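Local coordinates for alkylpurine DNA glycosylase AlkC (Pseudomonas fluorescens, PDB 5VHV), which probably excises alkylated purine bases from damaged DNA as a base-excision-repair glycosylase that works without flipping the modified nucleotide out of the helix, at residues Q236-T239 / R240-T243; M50-V53 / S54-H58; R97-F100 / K101-M104; E43-V46 / M47-M50. All coordinates share one frame; numbering follows the deposited sequence.

Overall arrangement
From the N terminus the chain first reaches contact 4, where the loop 43-46 turns into helix 46-60 against the DNA backbone. Contact 2 takes over on the same helix; the two share Met50, and Arg52 CZ packs on Leu44 CD1 at 3.7 Å. Contact 3 starts helix 100-110 on the same side of the chain's centre as contact 2, the centres of these two about 19 Å apart. Contact 1 comes last, on the opposite side, where helix 231-235 hands over to helix 239-244 ahead of the beta-sheet; its centre lies about 41 to 47 Å from the centres of the others. Each is local, spanning about one helical turn, and none encloses another.

Contact 1 (Q236-T239 / R240-T243); sequences QGNT and RALT
Arg240 meets Asn238 through CB, which lies 3.4 Å from Asn238 OD1; its guanidinium leads elsewhere, to a salt bridge with Glu213 and a hydrogen bond to Ser210. At Ala241 the backbone N gives its proton to Asn238 OD1 over 2.8 Å, arriving in the plane of the side-chain amide. This is the N-cap of helix 239-244. Asn238 can make the bond because its CG stands opposite the backbone N (chi1 -178°), which carries the amide oxygen toward the N-H of Ala241 in the first turn. Leu242 N donates to the main-chain oxygen of Asn238, Asn238 O, at 2.9 Å, while Leu242 CD1 rests 3.8 Å from Gly237 C. That glycine has positive phi and ends the preceding helix in a Schellman motif, so one helix stops and the next is capped within two residues. Thr243 then grips Thr239 O twice: its N at 2.8 Å and its OG1 at 2.7 Å come from opposite faces of the carbonyl plane, the hydroxyl 38° out of it. Around the turn, Ala241 packs on Leu233 and Ile234 of helix 231-235 and on Leu209 of helix 205-213, and Leu242 also lies on Ile234.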
loop_
_atom_site.group_PDB
_atom_site.type_symbol
_atom_site.label_atom_id
_atom_site.label_comp_id
_atom_site.label_asym_id
_atom_site.label_seq_id
_atom_site.Cartn_x
_atom_site.Cartn_y
_atom_site.Cartn_z
ATOM N N GLN A 236 3.785 12.892 -11.320
ATOM C CA GLN A 236 3.333 14.274 -11.437
ATOM C C GLN A 236 4.336 15.160 -12.154
ATOM O O GLN A 236 4.026 16.323 -12.415
ATOM C CB GLN A 236 3.062 14.856 -10.052
ATOM C CG GLN A 236 1.882 14.253 -9.327
ATOM C CD GLN A 236 1.864 14.690 -7.864
ATOM O OE1 GLN A 236 2.340 15.778 -7.518
ATOM N NE2 GLN A 236 1.356 13.827 -7.001
ATOM N N GLY A 237 5.518 14.646 -12.475
ATOM C CA GLY A 237 6.510 15.461 -13.153
ATOM C C GLY A 237 7.247 16.409 -12.241
ATOM O O GLY A 237 7.808 17.402 -12.713
ATOM N N ASN A 238 7.274 16.129 -10.946
ATOM C CA ASN A 238 7.951 17.003 -9.990
ATOM C C ASN A 238 9.448 17.055 -10.285
ATOM O O ASN A 238 10.118 16.018 -10.311
ATOM C CB ASN A 238 7.704 16.496 -8.568
ATOM C CG ASN A 238 8.344 17.376 -7.525
ATOM O OD1 ASN A 238 9.536 17.275 -7.262
ATOM N ND2 ASN A 238 7.553 18.243 -6.922
ATOM N N THR A 239 9.982 18.272 -10.499
ATOM C CA THR A 239 11.373 18.409 -10.932
ATOM C C THR A 239 12.354 17.955 -9.852
ATOM O O THR A 239 13.359 17.297 -10.158
ATOM C CB THR A 239 11.656 19.861 -11.318
ATOM O OG1 THR A 239 10.651 20.294 -12.238
ATOM C CG2 THR A 239 13.031 19.974 -11.972
ATOM N N ARG A 240 12.089 18.311 -8.591
ATOM C CA ARG A 240 12.971 17.893 -7.503
ATOM C C ARG A 240 13.004 16.378 -7.378
ATOM O O ARG A 240 14.070 15.783 -7.180
ATOM C CB ARG A 240 12.517 18.515 -6.188
ATOM C CG ARG A 240 12.902 19.988 -6.030
ATOM C CD ARG A 240 12.219 20.562 -4.821
ATOM N NE ARG A 240 12.887 20.163 -3.585
ATOM C CZ ARG A 240 12.466 20.466 -2.367
ATOM N NH1 ARG A 240 11.341 21.144 -2.191
ATOM N NH2 ARG A 240 13.175 20.081 -1.317
ATOM N N ALA A 241 11.851 15.739 -7.516
ATOM C CA ALA A 241 11.805 14.279 -7.449
ATOM C C ALA A 241 12.528 13.643 -8.632
ATOM O O ALA A 241 13.310 12.704 -8.456
ATOM C CB ALA A 241 10.356 13.815 -7.390
ATOM N N LEU A 242 12.261 14.115 -9.856
ATOM C CA LEU A 242 12.975 13.581 -11.009
ATOM C C LEU A 242 14.482 13.791 -10.875
ATOM O O LEU A 242 15.277 12.927 -11.268
ATOM C CB LEU A 242 12.449 14.233 -12.290
ATOM C CG LEU A 242 11.080 13.676 -12.719
ATOM C CD1 LEU A 242 10.352 14.647 -13.662
ATOM C CD2 LEU A 242 11.266 12.329 -13.375
ATOM N N THR A 243 14.892 14.932 -10.322
ATOM C CA THR A 243 16.314 15.206 -10.165
ATOM C C THR A 243 16.956 14.198 -9.220
ATOM O O THR A 243 18.086 13.746 -9.447
ATOM C CB THR A 243 16.519 16.640 -9.660
ATOM O OG1 THR A 243 16.047 17.583 -10.637
ATOM C CG2 THR A 243 18.011 16.937 -9.395
#

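Contact 2 (M50-V53 / S54-H58)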
loop_
_atom_site.group_PDB
_atom_site.type_symbol
_atom_site.label_atom_id
_atom_site.label_comp_id
_atom_site.label_asym_id
_atom_site.label_seq_id
_atom_site.Cartn_x
_atom_site.Cartn_y
_atom_site.Cartn_z
ATOM N N MET A 50 -13.562 -10.942 10.240
ATOM C CA MET A 50 -12.382 -10.924 11.092
ATOM C C MET A 50 -12.721 -10.362 12.465
ATOM O O MET A 50 -12.406 -10.972 13.500
ATOM C CB MET A 50 -11.281 -10.092 10.418
ATOM C CG MET A 50 -9.967 -10.039 11.182
ATOM S SD MET A 50 -9.946 -8.814 12.479
ATOM C CE MET A 50 -9.835 -7.276 11.568
ATOM N N ALA A 51 -13.415 -9.224 12.494
ATOM C CA ALA A 51 -13.807 -8.636 13.771
ATOM C C ALA A 51 -14.784 -9.538 14.510
ATOM O O ALA A 51 -14.724 -9.663 15.742
ATOM C CB ALA A 51 -14.430 -7.253 13.561
ATOM N N ARG A 52 -15.708 -10.148 13.774
ATOM C CA ARG A 52 -16.717 -11.008 14.388
ATOM C C ARG A 52 -16.079 -12.165 15.157
ATOM O O ARG A 52 -16.534 -12.503 16.253
ATOM C CB ARG A 52 -17.678 -11.524 13.326
ATOM C CG ARG A 52 -18.716 -12.568 13.830
ATOM C CD ARG A 52 -19.746 -11.980 14.796
ATOM N NE ARG A 52 -20.711 -11.096 14.138
ATOM C CZ ARG A 52 -21.755 -11.502 13.433
ATOM N NH1 ARG A 52 -21.974 -12.801 13.272
ATOM N NH2 ARG A 52 -22.575 -10.620 12.875
ATOM N N VAL A 53 -14.997 -12.753 14.635
ATOM C CA VAL A 53 -14.358 -13.864 15.345
ATOM C C VAL A 53 -13.885 -13.410 16.725
ATOM O O VAL A 53 -14.068 -14.104 17.728
ATOM C CB VAL A 53 -13.198 -14.445 14.520
ATOM C CG1 VAL A 53 -12.392 -15.425 15.356
ATOM C CG2 VAL A 53 -13.731 -15.129 13.254
ATOM N N SER A 54 -13.246 -12.248 16.789
ATOM C CA SER A 54 -12.783 -11.706 18.062
ATOM C C SER A 54 -13.945 -11.444 19.013
ATOM O O SER A 54 -13.883 -11.793 20.204
ATOM C CB SER A 54 -11.984 -10.421 17.806
ATOM O OG SER A 54 -11.785 -9.663 18.979
ATOM N N GLU A 55 -15.022 -10.840 18.506
ATOM C CA GLU A 55 -16.192 -10.568 19.330
ATOM C C GLU A 55 -16.816 -11.857 19.841
ATOM O O GLU A 55 -17.299 -11.922 20.977
ATOM C CB GLU A 55 -17.230 -9.786 18.530
ATOM C CG GLU A 55 -16.727 -8.445 18.066
ATOM C CD GLU A 55 -17.625 -7.813 17.022
ATOM O OE1 GLU A 55 -18.677 -8.410 16.721
ATOM O OE2 GLU A 55 -17.293 -6.711 16.523
ATOM N N SER A 56 -16.873 -12.874 18.986
ATOM C CA SER A 56 -17.491 -14.130 19.383
ATOM C C SER A 56 -16.682 -14.806 20.470
ATOM O O SER A 56 -17.250 -15.363 21.421
ATOM C CB SER A 56 -17.626 -15.054 18.176
ATOM O OG SER A 56 -18.397 -14.440 17.158
ATOM N N LEU A 57 -15.356 -14.762 20.352
ATOM C CA LEU A 57 -14.515 -15.295 21.416
ATOM C C LEU A 57 -14.778 -14.554 22.718
ATOM O O LEU A 57 -14.977 -15.171 23.769
ATOM C CB LEU A 57 -13.037 -15.203 21.032
ATOM C CG LEU A 57 -12.604 -16.144 19.908
ATOM C CD1 LEU A 57 -11.229 -15.736 19.411
ATOM C CD2 LEU A 57 -12.624 -17.588 20.356
ATOM N N HIS A 58 -14.802 -13.219 22.666
ATOM C CA HIS A 58 -15.044 -12.454 23.885
ATOM C C HIS A 58 -16.408 -12.762 24.486
ATOM O O HIS A 58 -16.566 -12.749 25.719
ATOM C CB HIS A 58 -14.923 -10.954 23.610
ATOM C CG HIS A 58 -14.859 -10.142 24.856
ATOM N ND1 HIS A 58 -15.984 -9.689 25.516
ATOM C CD2 HIS A 58 -13.798 -9.750 25.598
ATOM C CE1 HIS A 58 -15.608 -9.033 26.603
ATOM N NE2 HIS A 58 -14.290 -9.057 26.676
HETATM O O HOH W 1 -19.721 -8.413 14.342
#
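Ser56 returns to Arg52 O with both of its donors, the backbone N at 2.8 Å and the hydroxyl OG also at 2.8 Å. The N-H comes in almost head-on to the carbonyl, whereas OG sits 44° above its plane; a chi1 of -58° folds the hydroxyl back toward the preceding turn. The same OG has His36 of helix 30-38 as a second partner. On either side in sequence, Glu55 N bonds Ala51 O and Leu57 N bonds Val53 O, the regular ladder of helix 46-60.

Between Arg52 and Glu55 the link runs through a water. It accepts from Arg52 NE at 2.9 Å, in the guanidinium plane, and donates to Glu55 OE1 at 2.6 Å. The charged atoms themselves do not meet: Arg52 NE and Glu55 OE1 stand 4.2 Å apart, beyond a salt bridge. The bend at chi2 (68°) lays Arg52 CD 3.7 Å from Ser56 OG, and a second bend at chi3 swings NE toward the water. Val53 CG1 approaches Leu57 CD1 at 4.2 Å.

Val53 and Leu57 thus pack on helix 11-24, while the buried Ser56 hydroxyl ties the helix to helix 30-38 and Arg52 NH1 bonds the oxygen of Ala39 in the loop after it. The opposite charges of Arg52 and Glu55 probably still attract at this distance, with the water relaying between them.

Contact 3 (R97-F100 / K101-M104)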
loop_
_atom_site.group_PDB
_atom_site.type_symbol
_atom_site.label_atom_id
_atom_site.label_comp_id
_atom_site.label_asym_id
_atom_site.label_seq_id
_atom_site.Cartn_x
_atom_site.Cartn_y
_atom_site.Cartn_z
ATOM N N ARG A 97 -7.542 -1.881 25.995
ATOM C CA ARG A 97 -7.241 -0.447 26.098
ATOM C C ARG A 97 -6.785 -0.024 27.500
ATOM O O ARG A 97 -6.013 0.940 27.633
ATOM C CB ARG A 97 -8.474 0.375 25.711
ATOM C CG ARG A 97 -8.927 0.299 24.242
ATOM C CD ARG A 97 -10.121 1.253 24.029
ATOM N NE ARG A 97 -10.803 1.088 22.745
ATOM C CZ ARG A 97 -10.610 1.854 21.669
ATOM N NH1 ARG A 97 -9.741 2.860 21.689
ATOM N NH2 ARG A 97 -11.292 1.614 20.554
ATOM N N ASP A 98 -7.274 -0.688 28.554
ATOM C CA ASP A 98 -6.917 -0.357 29.934
ATOM C C ASP A 98 -5.847 -1.281 30.510
ATOM O O ASP A 98 -5.678 -1.348 31.733
ATOM C CB ASP A 98 -8.151 -0.373 30.851
ATOM C CG ASP A 98 -7.859 0.241 32.242
ATOM O OD1 ASP A 98 -7.315 1.364 32.278
ATOM O OD2 ASP A 98 -8.148 -0.386 33.292
ATOM N N ASP A 99 -5.114 -1.985 29.657
ATOM C CA ASP A 99 -4.014 -2.838 30.073
ATOM C C ASP A 99 -2.937 -2.623 28.996
ATOM O O ASP A 99 -2.583 -3.512 28.208
ATOM C CB ASP A 99 -4.460 -4.299 30.201
ATOM C CG ASP A 99 -3.560 -5.114 31.102
ATOM O OD1 ASP A 99 -2.547 -4.574 31.596
ATOM O OD2 ASP A 99 -3.857 -6.311 31.305
ATOM N N PHE A 100 -2.431 -1.385 28.952
ATOM C CA PHE A 100 -1.616 -0.920 27.826
ATOM C C PHE A 100 -0.353 -1.752 27.651
ATOM O O PHE A 100 -0.058 -2.229 26.550
ATOM C CB PHE A 100 -1.264 0.554 28.019
ATOM C CG PHE A 100 -0.458 1.130 26.897
ATOM C CD1 PHE A 100 -1.078 1.574 25.750
ATOM C CD2 PHE A 100 0.928 1.210 26.977
ATOM C CE1 PHE A 100 -0.338 2.099 24.711
ATOM C CE2 PHE A 100 1.661 1.723 25.913
ATOM C CZ PHE A 100 1.023 2.164 24.800
ATOM N N LYS A 101 0.425 -1.926 28.720
ATOM C CA LYS A 101 1.721 -2.562 28.531
ATOM C C LYS A 101 1.551 -4.012 28.105
ATOM O O LYS A 101 2.252 -4.494 27.205
ATOM C CB LYS A 101 2.548 -2.430 29.807
ATOM C CG LYS A 101 3.109 -1.024 29.908
ATOM C CD LYS A 101 3.653 -0.671 31.261
ATOM C CE LYS A 101 4.167 0.759 31.232
ATOM N NZ LYS A 101 4.375 1.293 32.589
ATOM N N ARG A 102 0.582 -4.702 28.698
ATOM C CA ARG A 102 0.332 -6.079 28.293
ATOM C C ARG A 102 -0.130 -6.136 26.846
ATOM O O ARG A 102 0.259 -7.043 26.101
ATOM C CB ARG A 102 -0.713 -6.706 29.211
ATOM C CG ARG A 102 -0.775 -8.205 29.126
ATOM C CD ARG A 102 -1.972 -8.750 29.895
ATOM N NE ARG A 102 -1.912 -8.439 31.320
ATOM C CZ ARG A 102 -1.264 -9.161 32.224
ATOM N NH1 ARG A 102 -0.585 -10.245 31.859
ATOM N NH2 ARG A 102 -1.299 -8.793 33.499
ATOM N N SER A 103 -0.979 -5.184 26.439
ATOM C CA SER A 103 -1.482 -5.154 25.071
ATOM C C SER A 103 -0.365 -4.880 24.070
ATOM O O SER A 103 -0.309 -5.511 23.006
ATOM C CB SER A 103 -2.593 -4.117 24.948
ATOM O OG SER A 103 -3.743 -4.562 25.671
ATOM N N MET A 104 0.559 -3.979 24.407
ATOM C CA MET A 104 1.676 -3.737 23.504
ATOM C C MET A 104 2.510 -4.997 23.330
ATOM O O MET A 104 2.938 -5.313 22.210
ATOM C CB MET A 104 2.548 -2.592 24.017
ATOM C CG MET A 104 1.899 -1.217 23.931
ATOM S SD MET A 104 1.336 -0.739 22.292
ATOM C CE MET A 104 -0.433 -1.015 22.462
#
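Asp99, at the N-cap of helix 100-110, reaches across the first turn to Arg102. Its side chain makes no capping bond. The carboxylate goes instead into a salt bridge of 2.9 Å between Asp99 OD2 and Arg102 NE. The donor reaches OD2 on its syn side, 34° out of the carboxylate plane, whereas OD2 lies close to the guanidinium plane; the two flat groups are 66° apart. A bend at chi3 of Arg102 (-62°) turns NE back toward the aspartate.

Backbone bonds set the turn. Ser103 N meets Asp99 O at 2.9 Å and Met104 N meets Phe100 O at 2.8 Å. The hydroxyl OG of Ser103 lies 3.0 Å from Asp99 O, with Gly96 O also within reach of it and Tyr65 OH as a further hydrogen-bond partner.

On the other flank Met104 lies over one face of Phe100, the first helical residue. Its CG makes a CH-pi contact 3.8 Å from the ring centroid, displaced toward the rim by CE2 and CZ. The sulfur follows obliquely as a Met-aromatic contact, with Met104 SD 4.4 Å from that centroid.

The turn touches three helices: Phe100 packs on Thr131 and Val134 of helix 128-138, Met104 on Ile120 and Phe123 of helix 119-126, and Asp99 and Arg102 on Pro66 of helix 65-75.

Contact 4 (E43-V46 / M47-M50). With nucleotides of chain D.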
loop_
_atom_site.group_PDB
_atom_site.type_symbol
_atom_site.label_atom_id
_atom_site.label_comp_id
_atom_site.label_asym_id
_atom_site.label_seq_id
_atom_site.Cartn_x
_atom_site.Cartn_y
_atom_site.Cartn_z
ATOM N N GLU A 43 -23.810 -11.968 5.135
ATOM C CA GLU A 43 -23.880 -10.513 5.030
ATOM C C GLU A 43 -22.583 -9.823 5.435
ATOM O O GLU A 43 -22.482 -8.597 5.295
ATOM C CB GLU A 43 -25.021 -9.974 5.909
ATOM C CG GLU A 43 -26.396 -10.478 5.505
ATOM C CD GLU A 43 -27.423 -10.399 6.624
ATOM O OE1 GLU A 43 -27.531 -9.352 7.308
ATOM O OE2 GLU A 43 -28.125 -11.407 6.816
ATOM N N LEU A 44 -21.600 -10.557 5.945
ATOM C CA LEU A 44 -20.395 -9.933 6.469
ATOM C C LEU A 44 -19.306 -9.888 5.409
ATOM O O LEU A 44 -19.040 -10.886 4.729
ATOM C CB LEU A 44 -19.876 -10.682 7.698
ATOM C CG LEU A 44 -20.860 -10.739 8.876
ATOM C CD1 LEU A 44 -20.218 -11.487 10.030
ATOM C CD2 LEU A 44 -21.286 -9.349 9.325
ATOM N N SER A 45 -18.664 -8.734 5.297
ATOM C CA SER A 45 -17.463 -8.589 4.491
ATOM C C SER A 45 -16.283 -9.247 5.202
ATOM O O SER A 45 -16.379 -9.686 6.357
ATOM C CB SER A 45 -17.177 -7.116 4.249
ATOM O OG SER A 45 -16.665 -6.528 5.446
ATOM N N VAL A 46 -15.146 -9.314 4.514
ATOM C CA VAL A 46 -14.009 -10.021 5.099
ATOM C C VAL A 46 -13.562 -9.367 6.411
ATOM O O VAL A 46 -13.284 -10.059 7.400
ATOM C CB VAL A 46 -12.857 -10.146 4.085
ATOM C CG1 VAL A 46 -12.217 -8.795 3.782
ATOM C CG2 VAL A 46 -11.814 -11.102 4.631
ATOM N N MET A 47 -13.503 -8.038 6.470
ATOM C CA MET A 47 -13.045 -7.431 7.716
ATOM C C MET A 47 -14.128 -7.430 8.803
ATOM O O MET A 47 -13.786 -7.430 9.992
ATOM C CB MET A 47 -12.534 -6.015 7.475
ATOM C CG MET A 47 -11.229 -5.957 6.614
ATOM S SD MET A 47 -9.835 -6.865 7.364
ATOM C CE MET A 47 -9.172 -5.608 8.410
ATOM N N GLN A 48 -15.406 -7.468 8.425
ATOM C CA GLN A 48 -16.465 -7.711 9.400
ATOM C C GLN A 48 -16.359 -9.113 9.994
ATOM O O GLN A 48 -16.612 -9.308 11.191
ATOM C CB GLN A 48 -17.829 -7.530 8.750
ATOM C CG GLN A 48 -18.236 -6.103 8.466
ATOM C CD GLN A 48 -19.591 -6.055 7.784
ATOM O OE1 GLN A 48 -19.761 -6.560 6.671
ATOM N NE2 GLN A 48 -20.583 -5.480 8.461
ATOM N N ARG A 49 -16.002 -10.107 9.167
ATOM C CA ARG A 49 -15.861 -11.473 9.666
ATOM C C ARG A 49 -14.673 -11.581 10.604
ATOM O O ARG A 49 -14.750 -12.241 11.645
ATOM C CB ARG A 49 -15.701 -12.468 8.495
ATOM C CG ARG A 49 -16.934 -12.550 7.591
ATOM C CD ARG A 49 -16.748 -13.486 6.405
ATOM N NE ARG A 49 -17.905 -13.409 5.517
ATOM C CZ ARG A 49 -18.369 -14.403 4.772
ATOM N NH1 ARG A 49 -17.782 -15.592 4.767
ATOM N NH2 ARG A 49 -19.412 -14.195 3.999
ATOM N N MET A 50 -13.562 -10.942 10.240
ATOM C CA MET A 50 -12.382 -10.924 11.092
ATOM C C MET A 50 -12.721 -10.362 12.465
ATOM O O MET A 50 -12.406 -10.972 13.500
ATOM C CB MET A 50 -11.281 -10.092 10.418
ATOM C CG MET A 50 -9.967 -10.039 11.182
ATOM S SD MET A 50 -9.946 -8.814 12.479
ATOM C CE MET A 50 -9.835 -7.276 11.568
ATOM P P DG D 8 -14.273 -5.040 3.311
ATOM O OP1 DG D 8 -14.228 -5.667 4.646
ATOM O OP2 DG D 8 -15.545 -4.866 2.571
ATOM O "O5'" DG D 8 -13.619 -3.587 3.354
ATOM C "C5'" DG D 8 -12.344 -3.435 3.914
ATOM C "C4'" DG D 8 -11.835 -2.045 3.659
ATOM O "O4'" DG D 8 -11.618 -1.869 2.243
ATOM C "C3'" DG D 8 -12.810 -0.927 4.078
ATOM O "O3'" DG D 8 -12.210 -0.162 5.063
ATOM C "C2'" DG D 8 -13.071 -0.154 2.782
ATOM C "C1'" DG D 8 -11.865 -0.519 1.945
ATOM N N9 DG D 8 -12.037 -0.362 0.510
ATOM C C8 DG D 8 -12.996 -0.944 -0.307
ATOM N N7 DG D 8 -12.877 -0.606 -1.563
ATOM C C5 DG D 8 -11.773 0.269 -1.571
ATOM C C6 DG D 8 -11.169 0.962 -2.644
ATOM O O6 DG D 8 -11.496 0.966 -3.841
ATOM N N1 DG D 8 -10.090 1.738 -2.211
ATOM C C2 DG D 8 -9.653 1.817 -0.912
ATOM N N2 DG D 8 -8.600 2.588 -0.690
ATOM N N3 DG D 8 -10.214 1.168 0.105
ATOM C C4 DG D 8 -11.257 0.416 -0.306
ATOM P P DT D 7 -14.242 -9.553 -1.436
ATOM O OP1 DT D 7 -14.462 -10.546 -0.381
ATOM O OP2 DT D 7 -15.398 -9.183 -2.312
ATOM O "O5'" DT D 7 -13.624 -8.213 -0.927
ATOM C "C5'" DT D 7 -12.587 -8.265 0.009
ATOM C "C4'" DT D 7 -12.225 -6.878 0.471
ATOM O "O4'" DT D 7 -11.645 -6.141 -0.630
ATOM C "C3'" DT D 7 -13.390 -6.021 0.990
ATOM O "O3'" DT D 7 -13.244 -5.883 2.414
ATOM C "C2'" DT D 7 -13.254 -4.683 0.212
ATOM C "C1'" DT D 7 -11.862 -4.773 -0.411
ATOM N N1 DT D 7 -11.708 -4.082 -1.690
ATOM C C2 DT D 7 -10.708 -3.143 -1.837
ATOM O O2 DT D 7 -9.931 -2.832 -0.940
ATOM N N3 DT D 7 -10.609 -2.602 -3.093
ATOM C C4 DT D 7 -11.409 -2.872 -4.176
ATOM O O4 DT D 7 -11.260 -2.307 -5.254
ATOM C C5 DT D 7 -12.435 -3.868 -3.959
ATOM C C7 DT D 7 -13.362 -4.249 -5.071
ATOM C C6 DT D 7 -12.535 -4.422 -2.738
HETATM O O HOH W 2 -23.088 -5.914 7.011
#
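Ser45 and Gln48 form a capping box at the start of helix 46-60, and the same helix end receives a DNA phosphate. Of the two reciprocal bonds, Ser45 N to Gln48 OE1 is short (2.8 Å) and nearly straight at 176°, while Gln48 N to Ser45 OG is weak at 3.4 Å. A water bridges Gln48 NE2 to Glu43 O, helping to fix the amide's rotation.

The phosphate of DG8 of chain D is held by two donors on one oxygen: Ser45 OG at 2.7 Å from OP1 and Met47 N at 3.1 Å from OP1. The positive end of the helix dipole would probably add to this grip. Val46 CG1 also touches O3' of DT7 of chain D.

Apolar contact is made by Leu44, whose CB lies 3.5 Å from Arg49 CG and whose CD2 lies beside Gln48 CB. Met47 packs on Trp160, which lines the pocket of the bound polyether.

Hydrogen bonds hold the end of Arg49, which runs extended past Leu44: NH1 bonds the backbone oxygen of Phe9, while NE donates to Leu44 O at 2.9 Å, 45° above the plane of that carbonyl.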